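Transcription anti-terminator antagonist UpxZ (PDB 4EPZ) probably acts as an antagonist of transcription anti-termination, and so takes part in regulating capsular polysaccharide synthesis in Bacteroides uniformis. Local coordinates at residues A[77-80]-A[81-85]; A[57-60]-A[61-65]. One frame throughout, in Å; residues are numbered along the deposited sequence.

Contact 1 of 2, residues A[77-80]-A[81-85]; sequences NGDK and ERKKQ
Asp79 and Arg82, three residues apart at the start of helix 80-92, are joined by a two-pronged salt bridge. Arg82 comes side-on: NE donates to Asp79 OD1 at 2.7 Å and NH2 to Asp79 OD2 at 2.7 Å, both nearly straight. Each carboxylate oxygen is met on its syn side, with the carboxylate and guanidinium planes turned 32° apart. The bend at chi3 of Arg82 (66°) swings NE and NH2 back toward the carboxylate, which is thereby held against rotation. Lys83 runs extended past Asp79, its CE 3.7 Å from Asp79 OD2; its ammonium group is paired with Asp46.

Backbone bonds start the helix here. Lys83 N reaches Asp79 O at 3.0 Å, and Lys84 N bonds to Lys80 O.

Before them, Asn77 OD1 accepts from Asp79 N at 2.9 Å, closing an Asx turn around Gly78, whose positive phi suits glycine. Water ties this turn to the helix: one molecule accepts from Arg82 N and donates to Gly78 O, while another links Asn77 ND2 with Asp79 OD2 and, weakly, Lys83 NZ.

The whole forms the entry to helix 80-92 after the loop from helix 56-72, against which Lys83 and Lys84 pack at Tyr70; Lys80 NZ bonds back to the carbonyls of Tyr70 and Tyr75, and Lys84 NZ pairs with Glu114 of helix 102-115.

Contact 2 of 2, residues A[57-60]-A[61-65]; sequences EEEG and NLCLA
The side-chain amide of Asn61 lies beside the chain of Glu57, one helical turn earlier, both pointing the same way with amide and carboxylate planes 45° apart. Its ND2 donates to Glu57 O at 2.9 Å, but the bond is bent (137°): the nitrogen stands above the carbonyl plane, and the oxygen is tilted from the amide plane. Asn61 N takes the same oxygen at 3.1 Å from the opposite face, so Glu57 O is gripped by two donors of one residue. With CG beside the backbone N (chi1 -83°), the amide folds back along the helix far enough to reach that carbonyl. At the amide's outer end a water accepts from Asn61 ND2 and donates to Glu57 OE2 at 2.7 Å, bridging the two side chains.

A leucine in place of Asn61 would probably leave Glu57 O with the backbone donor alone and the water at Glu57 OE2 without the N-H it accepts from.

On another side of helix 56-72, the chain of Glu59, whose carboxylate is paired with Arg90, bends at chi2 and brings that carboxylate near Cys63 and Leu62. There Glu59 OE2 is 3.8 Å from Cys63 SG and Glu59 OE1 is 4.1 Å from Leu62 CD1. Ordinary helical bonds run beneath, such as Cys63 N to Glu59 O at 2.9 Å.

Asn61 packs on Leu6 and Leu10 of helix 5-20 and on Leu103 of helix 102-115. The chemistry therefore implies a buried amide whose NH2 is satisfied by its own helix and a water, while the buried acid of Glu59 is probably stabilised as a carboxylate by Arg90.

Following the chain from the N terminus, contact 2 comes first, within the opening turns of helix 56-72, and is complete before contact 1 begins. Neither nests in nor crosses the other: each is local and made of consecutive residues, and contact 1 alone takes in part of the loop between the two helices, with its Asx turn, where it gives way to helix 80-92. The centres of contact 1 and contact 2 are about 18 Å apart, and the two do not touch. The connection runs through the helices instead. Lys83 and Lys84 of contact 1 rest on the later part of helix 56-72, whereas Cys63 of contact 2 meets Arg90 and Ile91 farther along helix 80-92. Both contacts also reach helix 102-115.

Contact 1 of 2, residues A[77-80]-A[81-85]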
loop_
_atom_site.group_PDB
_atom_site.type_symbol
_atom_site.label_atom_id
_atom_site.label_comp_id
_atom_site.label_asym_id
_atom_site.label_seq_id
_atom_site.Cartn_x
_atom_site.Cartn_y
_atom_site.Cartn_z
ATOM N N ASN A 77 -8.928 9.321 -12.564
ATOM C CA ASN A 77 -9.655 9.452 -13.841
ATOM C C ASN A 77 -11.086 8.870 -13.769
ATOM O O ASN A 77 -11.707 8.661 -14.816
ATOM C CB ASN A 77 -8.856 8.739 -14.941
ATOM C CG ASN A 77 -8.923 7.220 -14.880
ATOM O OD1 ASN A 77 -9.290 6.621 -13.858
ATOM N ND2 ASN A 77 -8.597 6.567 -15.979
ATOM N N GLY A 78 -11.580 8.590 -12.567
ATOM C CA GLY A 78 -12.904 8.007 -12.366
ATOM C C GLY A 78 -12.964 6.486 -12.360
ATOM O O GLY A 78 -14.027 5.908 -12.106
ATOM N N ASP A 79 -11.819 5.832 -12.626
ATOM C CA ASP A 79 -11.686 4.372 -12.695
ATOM C C ASP A 79 -10.727 3.846 -11.624
ATOM O O ASP A 79 -10.504 2.632 -11.528
ATOM C CB ASP A 79 -11.174 3.977 -14.090
ATOM C CG ASP A 79 -11.507 2.557 -14.520
ATOM O OD1 ASP A 79 -12.648 2.087 -14.217
ATOM O OD2 ASP A 79 -10.649 1.922 -15.185
ATOM N N LYS A 80 -10.117 4.757 -10.838
ATOM C CA LYS A 80 -9.123 4.346 -9.839
ATOM C C LYS A 80 -9.722 3.412 -8.767
ATOM O O LYS A 80 -9.079 2.409 -8.394
ATOM C CB LYS A 80 -8.502 5.585 -9.186
ATOM C CG LYS A 80 -7.197 5.268 -8.470
ATOM C CD LYS A 80 -6.373 6.536 -8.222
ATOM C CE LYS A 80 -6.889 7.326 -7.052
ATOM N NZ LYS A 80 -5.979 8.469 -6.720
ATOM N N GLU A 81 -10.950 3.708 -8.287
ATOM C CA GLU A 81 -11.580 2.843 -7.269
ATOM C C GLU A 81 -11.800 1.428 -7.822
ATOM O O GLU A 81 -11.506 0.442 -7.134
ATOM C CB GLU A 81 -12.894 3.438 -6.755
ATOM C CG GLU A 81 -12.676 4.712 -5.942
ATOM C CD GLU A 81 -11.719 4.611 -4.767
ATOM O OE1 GLU A 81 -11.834 3.640 -3.983
ATOM O OE2 GLU A 81 -10.821 5.478 -4.661
ATOM N N ARG A 82 -12.288 1.326 -9.071
ATOM C CA ARG A 82 -12.467 0.009 -9.695
ATOM C C ARG A 82 -11.091 -0.713 -9.777
ATOM O O ARG A 82 -10.991 -1.897 -9.440
ATOM C CB ARG A 82 -13.062 0.163 -11.096
ATOM C CG ARG A 82 -13.344 -1.196 -11.778
ATOM C CD ARG A 82 -13.675 -1.060 -13.261
ATOM N NE ARG A 82 -12.530 -0.563 -14.030
ATOM C CZ ARG A 82 -11.480 -1.288 -14.403
ATOM N NH1 ARG A 82 -11.433 -2.591 -14.139
ATOM N NH2 ARG A 82 -10.478 -0.723 -15.066
ATOM N N LYS A 83 -10.032 -0.008 -10.250
ATOM C CA LYS A 83 -8.687 -0.606 -10.353
ATOM C C LYS A 83 -8.157 -1.064 -8.970
ATOM O O LYS A 83 -7.524 -2.121 -8.880
ATOM C CB LYS A 83 -7.682 0.359 -11.007
ATOM C CG LYS A 83 -7.963 0.670 -12.480
ATOM C CD LYS A 83 -6.836 1.602 -12.979
ATOM C CE LYS A 83 -7.043 2.094 -14.385
ATOM N NZ LYS A 83 -6.352 3.393 -14.582
ATOM N N LYS A 84 -8.439 -0.306 -7.888
ATOM C CA LYS A 84 -7.983 -0.717 -6.561
ATOM C C LYS A 84 -8.629 -2.039 -6.154
ATOM O O LYS A 84 -7.955 -2.892 -5.588
ATOM C CB LYS A 84 -8.234 0.362 -5.511
ATOM C CG LYS A 84 -7.258 1.509 -5.702
ATOM C CD LYS A 84 -7.097 2.342 -4.453
ATOM C CE LYS A 84 -8.300 3.188 -4.158
ATOM N NZ LYS A 84 -8.078 4.028 -2.938
ATOM N N GLN A 85 -9.895 -2.261 -6.528
ATOM C CA GLN A 85 -10.560 -3.523 -6.193
ATOM C C GLN A 85 -9.959 -4.664 -6.977
ATOM O O GLN A 85 -9.799 -5.750 -6.426
ATOM C CB GLN A 85 -12.067 -3.439 -6.398
ATOM C CG GLN A 85 -12.659 -2.417 -5.393
ATOM C CD GLN A 85 -14.069 -2.789 -5.126
ATOM O OE1 GLN A 85 -14.863 -2.925 -6.050
ATOM N NE2 GLN A 85 -14.380 -3.074 -3.886
HETATM O O HOH W 1 -9.064 3.712 -16.632
HETATM O O HOH W 2 -13.878 3.524 -10.217
#

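Contact 2 of 2, residues A[57-60]-A[61-65]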
loop_
_atom_site.group_PDB
_atom_site.type_symbol
_atom_site.label_atom_id
_atom_site.label_comp_id
_atom_site.label_asym_id
_atom_site.label_seq_id
_atom_site.Cartn_x
_atom_site.Cartn_y
_atom_site.Cartn_z
ATOM N N GLU A 57 6.058 -13.795 -4.843
ATOM C CA GLU A 57 6.806 -12.641 -4.292
ATOM C C GLU A 57 6.766 -11.462 -5.280
ATOM O O GLU A 57 6.589 -10.316 -4.863
ATOM C CB GLU A 57 8.259 -13.065 -3.964
ATOM C CG GLU A 57 9.057 -11.946 -3.314
ATOM C CD GLU A 57 10.501 -12.238 -2.918
ATOM O OE1 GLU A 57 10.869 -13.425 -2.814
ATOM O OE2 GLU A 57 11.265 -11.264 -2.742
ATOM N N GLU A 58 6.922 -11.735 -6.580
ATOM C CA GLU A 58 6.874 -10.665 -7.574
ATOM C C GLU A 58 5.448 -10.067 -7.602
ATOM O O GLU A 58 5.296 -8.848 -7.536
ATOM C CB GLU A 58 7.293 -11.196 -8.928
ATOM C CG GLU A 58 7.351 -10.082 -9.947
ATOM C CD GLU A 58 7.819 -10.597 -11.282
ATOM O OE1 GLU A 58 7.026 -11.296 -11.948
ATOM O OE2 GLU A 58 9.017 -10.421 -11.593
ATOM N N GLU A 59 4.422 -10.937 -7.630
ATOM C CA GLU A 59 3.023 -10.519 -7.581
ATOM C C GLU A 59 2.741 -9.658 -6.314
ATOM O O GLU A 59 2.117 -8.611 -6.446
ATOM C CB GLU A 59 2.092 -11.748 -7.674
ATOM C CG GLU A 59 0.583 -11.444 -7.679
ATOM C CD GLU A 59 -0.044 -10.685 -8.845
ATOM O OE1 GLU A 59 0.691 -10.176 -9.725
ATOM O OE2 GLU A 59 -1.297 -10.652 -8.903
ATOM N N GLY A 60 3.242 -10.051 -5.134
ATOM C CA GLY A 60 3.094 -9.243 -3.925
ATOM C C GLY A 60 3.677 -7.846 -4.097
ATOM O O GLY A 60 3.058 -6.850 -3.715
ATOM N N ASN A 61 4.900 -7.753 -4.646
ATOM C CA ASN A 61 5.563 -6.454 -4.823
ATOM C C ASN A 61 4.815 -5.598 -5.843
ATOM O O ASN A 61 4.704 -4.385 -5.646
ATOM C CB ASN A 61 7.009 -6.661 -5.261
ATOM C CG ASN A 61 7.860 -6.924 -4.055
ATOM O OD1 ASN A 61 8.090 -6.019 -3.251
ATOM N ND2 ASN A 61 8.292 -8.166 -3.865
ATOM N N LEU A 62 4.339 -6.228 -6.945
ATOM C CA LEU A 62 3.546 -5.508 -7.951
ATOM C C LEU A 62 2.267 -4.942 -7.319
ATOM O O LEU A 62 1.946 -3.755 -7.494
ATOM C CB LEU A 62 3.179 -6.470 -9.088
ATOM C CG LEU A 62 4.191 -6.704 -10.202
ATOM C CD1 LEU A 62 3.668 -7.816 -11.135
ATOM C CD2 LEU A 62 4.382 -5.415 -11.053
ATOM N N CYS A 63 1.522 -5.793 -6.593
ATOM C CA CYS A 63 0.277 -5.378 -5.951
ATOM C C CYS A 63 0.512 -4.290 -4.945
ATOM O O CYS A 63 -0.276 -3.351 -4.870
ATOM C CB CYS A 63 -0.399 -6.569 -5.306
ATOM S SG CYS A 63 -1.128 -7.672 -6.516
ATOM N N LEU A 64 1.563 -4.438 -4.118
ATOM C CA LEU A 64 1.842 -3.405 -3.135
ATOM C C LEU A 64 2.173 -2.080 -3.823
ATOM O O LEU A 64 1.625 -1.047 -3.427
ATOM C CB LEU A 64 2.980 -3.814 -2.201
ATOM C CG LEU A 64 3.331 -2.757 -1.131
ATOM C CD1 LEU A 64 2.138 -2.488 -0.200
ATOM C CD2 LEU A 64 4.572 -3.171 -0.341
ATOM N N ALA A 65 3.025 -2.115 -4.873
ATOM C CA ALA A 65 3.351 -0.886 -5.612
ATOM C C ALA A 65 2.080 -0.210 -6.166
ATOM O O ALA A 65 1.946 1.007 -6.073
ATOM C CB ALA A 65 4.315 -1.189 -6.758
HETATM O O HOH W 3 10.077 -9.075 -1.685
#